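Local coordinates for protein diol-dehydratase (Roseburia inulinivorans, PDB 5I2A) that is a B12-independent glycyl radical enzyme, probably a lyase, that dehydrates 1,2-propanediol in an anaerobic gut bacterium, at residues 491-496 with 671-676; 567-572 with 663-668. One frame throughout, in Å; residues are numbered along the deposited sequence.

Contact 1: 491-496 with 671-676; sequences EFMEAY and AYFYTR
A Met-aromatic contact between Met493 and Phe673 joins helix 489-521 to helix 661-678. Phe673 carries this side of the contact. Its CA-CB bond points toward the other helix, and its ring enters between Met493 and Tyr496, which lie three residues, about one helical turn, apart. CG lies beside the backbone N of Phe673 and anti to the carbonyl carbon (chi1 -74°); with chi2 at -4° the CD2-CE2 edge of the ring is turned to helix 489-521. Met493 SD stands 3.9 Å from Phe673 CE2. The sulfur is 5.1 Å from the ring centroid and 66° off the ring normal, so it approaches obliquely and does not sit over the face. The Met493 chain bends at both chi2 and chi3. Its methyl CE lies out of the ring plane near the CE2-CZ edge, 3.9 Å from Phe673 CE2.

The backbone of Met493 also takes part: its carbonyl O lies 3.6 Å from Phe673 CE2, approaching obliquely from the other side of the ring plane to the sulfur. This is helix-to-helix packing in the pyruvate formate lyase-like part of the chain. It lies about 26 Å from the chain centre, and the surface it buries is small, 144 Å² summed over both sides. Tyr496 meets the ring from another direction. Its CD2 comes to the edge of the Phe673 ring, in that ring's plane, 3.7 Å from CD2 of Phe673. In return, Phe673 CD2 approaches the Tyr496 ring obliquely. The hydroxyl end of Tyr496 is engaged elsewhere, in a hydrogen bond to the backbone O of Met458. Phe673 also packs on Arg497, the next residue along helix 489-521. Helix 558-574 also touches the pair, Leu565 on Met493 and Val561 on Tyr496.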
loop_
_atom_site.group_PDB
_atom_site.type_symbol
_atom_site.label_atom_id
_atom_site.label_comp_id
_atom_site.label_asym_id
_atom_site.label_seq_id
_atom_site.Cartn_x
_atom_site.Cartn_y
_atom_site.Cartn_z
ATOM N N GLU A 491 13.099 42.121 -15.063
ATOM C CA GLU A 491 13.652 41.555 -13.830
ATOM C C GLU A 491 12.567 41.288 -12.792
ATOM O O GLU A 491 12.607 40.284 -12.078
ATOM C CB GLU A 491 14.711 42.477 -13.226
ATOM C CG GLU A 491 16.105 42.312 -13.818
ATOM C CD GLU A 491 17.115 43.256 -13.185
ATOM O OE1 GLU A 491 17.939 43.818 -13.930
ATOM O OE2 GLU A 491 17.079 43.439 -11.950
ATOM N N PHE A 492 11.613 42.204 -12.697
ATOM C CA PHE A 492 10.460 41.999 -11.834
ATOM C C PHE A 492 9.677 40.777 -12.318
ATOM O O PHE A 492 9.331 39.923 -11.522
ATOM C CB PHE A 492 9.568 43.242 -11.809
ATOM C CG PHE A 492 8.437 43.168 -10.807
ATOM C CD1 PHE A 492 7.289 42.435 -11.082
ATOM C CD2 PHE A 492 8.510 43.856 -9.611
ATOM C CE1 PHE A 492 6.251 42.360 -10.170
ATOM C CE2 PHE A 492 7.472 43.802 -8.696
ATOM C CZ PHE A 492 6.341 43.045 -8.977
ATOM N N MET A 493 9.405 40.710 -13.622
ATOM C CA MET A 493 8.641 39.601 -14.209
ATOM C C MET A 493 9.283 38.264 -13.916
ATOM O O MET A 493 8.599 37.301 -13.584
ATOM C CB MET A 493 8.507 39.756 -15.729
ATOM C CG MET A 493 7.227 40.404 -16.184
ATOM S SD MET A 493 5.756 39.440 -15.801
ATOM C CE MET A 493 5.206 38.919 -17.410
ATOM N N GLU A 494 10.606 38.219 -14.059
ATOM C CA GLU A 494 11.373 37.017 -13.799
ATOM C C GLU A 494 11.279 36.611 -12.326
ATOM O O GLU A 494 11.141 35.431 -12.007
ATOM C CB GLU A 494 12.831 37.221 -14.227
ATOM C CG GLU A 494 13.757 36.060 -13.909
ATOM C CD GLU A 494 13.358 34.760 -14.596
ATOM O OE1 GLU A 494 12.583 34.786 -15.570
ATOM O OE2 GLU A 494 13.826 33.695 -14.156
ATOM N N ALA A 495 11.338 37.587 -11.429
ATOM C CA ALA A 495 11.140 37.307 -10.014
ATOM C C ALA A 495 9.743 36.701 -9.765
ATOM O O ALA A 495 9.598 35.746 -8.999
ATOM C CB ALA A 495 11.331 38.576 -9.190
ATOM N N TYR A 496 8.725 37.259 -10.419
ATOM C CA TYR A 496 7.370 36.737 -10.295
ATOM C C TYR A 496 7.276 35.314 -10.839
ATOM O O TYR A 496 6.656 34.452 -10.215
ATOM C CB TYR A 496 6.364 37.638 -11.011
ATOM C CG TYR A 496 4.941 37.119 -10.959
ATOM C CD1 TYR A 496 4.310 36.867 -9.744
ATOM C CD2 TYR A 496 4.228 36.889 -12.118
ATOM C CE1 TYR A 496 3.000 36.393 -9.699
ATOM C CE2 TYR A 496 2.923 36.412 -12.082
ATOM C CZ TYR A 496 2.320 36.167 -10.880
ATOM O OH TYR A 496 1.042 35.690 -10.866
ATOM N N ALA A 671 -0.592 34.209 -17.349
ATOM C CA ALA A 671 -1.310 32.939 -17.324
ATOM C C ALA A 671 -0.340 31.778 -17.594
ATOM O O ALA A 671 -0.393 30.748 -16.918
ATOM C CB ALA A 671 -2.441 32.940 -18.329
ATOM N N TYR A 672 0.569 31.970 -18.552
ATOM C CA TYR A 672 1.554 30.945 -18.873
ATOM C C TYR A 672 2.477 30.616 -17.700
ATOM O O TYR A 672 2.939 29.492 -17.593
ATOM C CB TYR A 672 2.403 31.366 -20.070
ATOM C CG TYR A 672 1.838 30.989 -21.423
ATOM C CD1 TYR A 672 1.259 29.745 -21.644
ATOM C CD2 TYR A 672 1.900 31.882 -22.485
ATOM C CE1 TYR A 672 0.765 29.402 -22.896
ATOM C CE2 TYR A 672 1.397 31.552 -23.737
ATOM C CZ TYR A 672 0.837 30.324 -23.940
ATOM O OH TYR A 672 0.348 30.018 -25.186
ATOM N N PHE A 673 2.746 31.587 -16.826
ATOM C CA PHE A 673 3.568 31.328 -15.633
ATOM C C PHE A 673 2.899 30.301 -14.709
ATOM O O PHE A 673 3.545 29.723 -13.821
ATOM C CB PHE A 673 3.840 32.628 -14.852
ATOM C CG PHE A 673 4.851 33.532 -15.501
ATOM C CD1 PHE A 673 5.507 33.146 -16.658
ATOM C CD2 PHE A 673 5.158 34.757 -14.941
ATOM C CE1 PHE A 673 6.457 33.975 -17.258
ATOM C CE2 PHE A 673 6.105 35.591 -15.527
ATOM C CZ PHE A 673 6.749 35.197 -16.691
ATOM N N TYR A 674 1.599 30.097 -14.909
ATOM C CA TYR A 674 0.856 29.103 -14.145
ATOM C C TYR A 674 0.601 27.846 -14.976
ATOM O O TYR A 674 0.849 26.739 -14.514
ATOM C CB TYR A 674 -0.475 29.679 -13.647
ATOM C CG TYR A 674 -1.293 28.710 -12.814
ATOM C CD1 TYR A 674 -0.946 28.431 -11.500
ATOM C CD2 TYR A 674 -2.417 28.081 -13.339
ATOM C CE1 TYR A 674 -1.694 27.548 -10.735
ATOM C CE2 TYR A 674 -3.179 27.201 -12.574
ATOM C CZ TYR A 674 -2.812 26.941 -11.278
ATOM O OH TYR A 674 -3.549 26.064 -10.524
ATOM N N THR A 675 0.137 28.020 -16.213
ATOM C CA THR A 675 -0.315 26.881 -17.012
ATOM C C THR A 675 0.816 26.060 -17.637
ATOM O O THR A 675 0.670 24.868 -17.816
ATOM C CB THR A 675 -1.270 27.327 -18.138
ATOM O OG1 THR A 675 -0.607 28.268 -18.988
ATOM C CG2 THR A 675 -2.538 27.972 -17.544
ATOM N N ARG A 676 1.935 26.686 -17.979
ATOM C CA ARG A 676 3.009 25.942 -18.616
ATOM C C ARG A 676 3.784 25.059 -17.639
ATOM O O ARG A 676 4.030 23.899 -17.950
ATOM C CB ARG A 676 3.962 26.873 -19.352
ATOM C CG ARG A 676 3.985 26.579 -20.829
ATOM C CD ARG A 676 4.826 27.555 -21.594
ATOM N NE ARG A 676 4.221 27.822 -22.890
ATOM C CZ ARG A 676 4.273 28.998 -23.497
ATOM N NH1 ARG A 676 4.910 30.011 -22.923
ATOM N NH2 ARG A 676 3.701 29.154 -24.681
#

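Contact 2: 567-572 with 663-668; sequences TIKKLV and VDELAR
Lys569 of helix 558-574 reaches across to Leu666 and Glu665 of helix 661-678. Its CA-CB bond points toward that helix. CB lies 4.8 Å from Leu666 CD1, a little beyond contact. At the next bond CG is anti to the backbone N of Lys569 (chi1 -173°), and from there the chain runs extended to the amino group. CG stands farther from the leucine, 5.3 Å from Leu666 CD1. CD then comes in to 4.4 Å from Leu666 CD1, and this loose apolar approach is the nearest that the two side chains make. CE moves on past Leu666 toward the carboxylate of Glu665.

NZ completes the path, 4.0 Å from OE2 of Glu665, a long salt bridge. The other oxygen is more distant: Glu665 OE1 lies 6.0 Å from Lys569 NZ. The two side chains cross at about a right angle. Glu665 CG sits between its backbone N and carbonyl carbon (chi1 73°), and the chain beyond it is extended. This brings a carboxylate on an exposed residue round to the lysine. Lys569 has a second acidic partner in Glu662, one residue before this segment, and OE2 of Glu662 is shared with Lys570 NZ. Such a setting would be expected to favour the charged form of Lys569.

Leu666, alongside the lysine chain, is buried, and Phe489 of helix 489-521 touches both Lys569 and Leu666. The arrangement is a lysine stem laid past an apolar residue with its charged end at the partly exposed border, and it joins two helices of the pyruvate formate lyase-like region through a long interhelical salt bridge.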
loop_
_atom_site.group_PDB
_atom_site.type_symbol
_atom_site.label_atom_id
_atom_site.label_comp_id
_atom_site.label_asym_id
_atom_site.label_seq_id
_atom_site.Cartn_x
_atom_site.Cartn_y
_atom_site.Cartn_z
ATOM N N THR A 567 0.490 48.114 -14.373
ATOM C CA THR A 567 0.798 49.233 -13.486
ATOM C C THR A 567 2.308 49.387 -13.254
ATOM O O THR A 567 2.878 50.474 -13.402
ATOM C CB THR A 567 0.120 49.064 -12.137
ATOM O OG1 THR A 567 -1.280 49.314 -12.276
ATOM C CG2 THR A 567 0.722 50.018 -11.091
ATOM N N ILE A 568 2.948 48.278 -12.911
ATOM C CA ILE A 568 4.366 48.275 -12.581
ATOM C C ILE A 568 5.208 48.636 -13.791
ATOM O O ILE A 568 6.107 49.468 -13.701
ATOM C CB ILE A 568 4.799 46.912 -12.031
ATOM C CG1 ILE A 568 4.102 46.665 -10.689
ATOM C CG2 ILE A 568 6.319 46.841 -11.875
ATOM C CD1 ILE A 568 4.035 45.214 -10.300
ATOM N N LYS A 569 4.886 48.025 -14.927
ATOM C CA LYS A 569 5.604 48.281 -16.163
ATOM C C LYS A 569 5.487 49.746 -16.592
ATOM O O LYS A 569 6.495 50.373 -16.908
ATOM C CB LYS A 569 5.102 47.365 -17.272
ATOM C CG LYS A 569 5.906 47.440 -18.549
ATOM C CD LYS A 569 5.167 46.767 -19.695
ATOM C CE LYS A 569 6.105 46.458 -20.858
ATOM N NZ LYS A 569 5.365 46.255 -22.125
ATOM N N LYS A 570 4.271 50.289 -16.575
ATOM C CA LYS A 570 4.015 51.660 -17.031
ATOM C C LYS A 570 4.420 52.754 -16.053
ATOM O O LYS A 570 5.216 53.620 -16.392
ATOM C CB LYS A 570 2.541 51.851 -17.351
ATOM C CG LYS A 570 2.118 51.251 -18.656
ATOM C CD LYS A 570 2.924 51.796 -19.802
ATOM C CE LYS A 570 2.514 51.123 -21.089
ATOM N NZ LYS A 570 3.419 51.467 -22.217
ATOM N N LEU A 571 3.886 52.713 -14.841
ATOM C CA LEU A 571 4.072 53.812 -13.900
ATOM C C LEU A 571 5.401 53.781 -13.150
ATOM O O LEU A 571 5.889 54.823 -12.740
ATOM C CB LEU A 571 2.926 53.844 -12.892
ATOM C CG LEU A 571 1.539 53.967 -13.508
ATOM C CD1 LEU A 571 0.503 54.186 -12.427
ATOM C CD2 LEU A 571 1.528 55.103 -14.517
ATOM N N VAL A 572 5.992 52.605 -12.965
ATOM C CA VAL A 572 7.247 52.545 -12.225
ATOM C C VAL A 572 8.476 52.552 -13.149
ATOM O O VAL A 572 9.356 53.390 -12.982
ATOM C CB VAL A 572 7.301 51.311 -11.296
ATOM C CG1 VAL A 572 8.666 51.195 -10.636
ATOM C CG2 VAL A 572 6.216 51.398 -10.232
ATOM N N VAL A 663 -1.915 45.620 -22.429
ATOM C CA VAL A 663 -2.340 45.022 -21.169
ATOM C C VAL A 663 -2.567 43.534 -21.348
ATOM O O VAL A 663 -2.071 42.723 -20.570
ATOM C CB VAL A 663 -3.644 45.621 -20.637
ATOM C CG1 VAL A 663 -3.863 45.144 -19.217
ATOM C CG2 VAL A 663 -3.597 47.126 -20.689
ATOM N N ASP A 664 -3.320 43.183 -22.384
ATOM C CA ASP A 664 -3.770 41.811 -22.556
ATOM C C ASP A 664 -2.616 40.837 -22.783
ATOM O O ASP A 664 -2.711 39.668 -22.406
ATOM C CB ASP A 664 -4.766 41.719 -23.703
ATOM C CG ASP A 664 -6.044 42.509 -23.432
ATOM O OD1 ASP A 664 -6.249 42.937 -22.273
ATOM O OD2 ASP A 664 -6.839 42.698 -24.371
ATOM N N GLU A 665 -1.525 41.315 -23.372
ATOM C CA GLU A 665 -0.390 40.439 -23.649
ATOM C C GLU A 665 0.241 40.022 -22.322
ATOM O O GLU A 665 0.749 38.916 -22.194
ATOM C CB GLU A 665 0.642 41.123 -24.567
ATOM C CG GLU A 665 1.471 42.222 -23.879
ATOM C CD GLU A 665 2.395 42.997 -24.826
ATOM O OE1 GLU A 665 2.544 42.602 -26.005
ATOM O OE2 GLU A 665 2.979 44.008 -24.376
ATOM N N LEU A 666 0.187 40.902 -21.327
ATOM C CA LEU A 666 0.674 40.566 -19.994
ATOM C C LEU A 666 -0.243 39.551 -19.301
ATOM O O LEU A 666 0.226 38.714 -18.549
ATOM C CB LEU A 666 0.811 41.816 -19.133
ATOM C CG LEU A 666 1.875 42.829 -19.554
ATOM C CD1 LEU A 666 1.877 43.996 -18.594
ATOM C CD2 LEU A 666 3.253 42.187 -19.608
ATOM N N ALA A 667 -1.543 39.627 -19.557
ATOM C CA ALA A 667 -2.461 38.620 -19.037
ATOM C C ALA A 667 -2.111 37.254 -19.607
ATOM O O ALA A 667 -2.087 36.265 -18.876
ATOM C CB ALA A 667 -3.892 38.978 -19.357
ATOM N N ARG A 668 -1.839 37.215 -20.908
ATOM C CA ARG A 668 -1.475 35.975 -21.583
ATOM C C ARG A 668 -0.170 35.426 -21.018
ATOM O O ARG A 668 -0.059 34.243 -20.706
ATOM C CB ARG A 668 -1.341 36.193 -23.097
ATOM C CG ARG A 668 -0.910 34.948 -23.905
ATOM C CD ARG A 668 -0.764 35.282 -25.406
ATOM N NE ARG A 668 -0.338 34.147 -26.233
ATOM C CZ ARG A 668 -1.153 33.221 -26.738
ATOM N NH1 ARG A 668 -2.458 33.255 -26.484
ATOM N NH2 ARG A 668 -0.662 32.239 -27.488
#

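Both contacts use helix 661-678, and their centres lie about 13 Å apart. Contact 1 pairs that helix with helix 489-521, while contact 2 pairs it with helix 558-574. The three helices form one packed group: Phe492 CZ and Ile568 CD1 lie 3.4 Å apart, so the partner helices also touch each other. Along the chain, contact 2 is nested inside the loop closed by contact 1. Contact 1 is the more buried; it has no charged pair and is made mainly by aromatic rings, a sulfur and one backbone carbonyl. Contact 2 includes an exposed glutamate and combines a long ion pair with one loose apolar approach. It also buries less area, 95 against 144 Å².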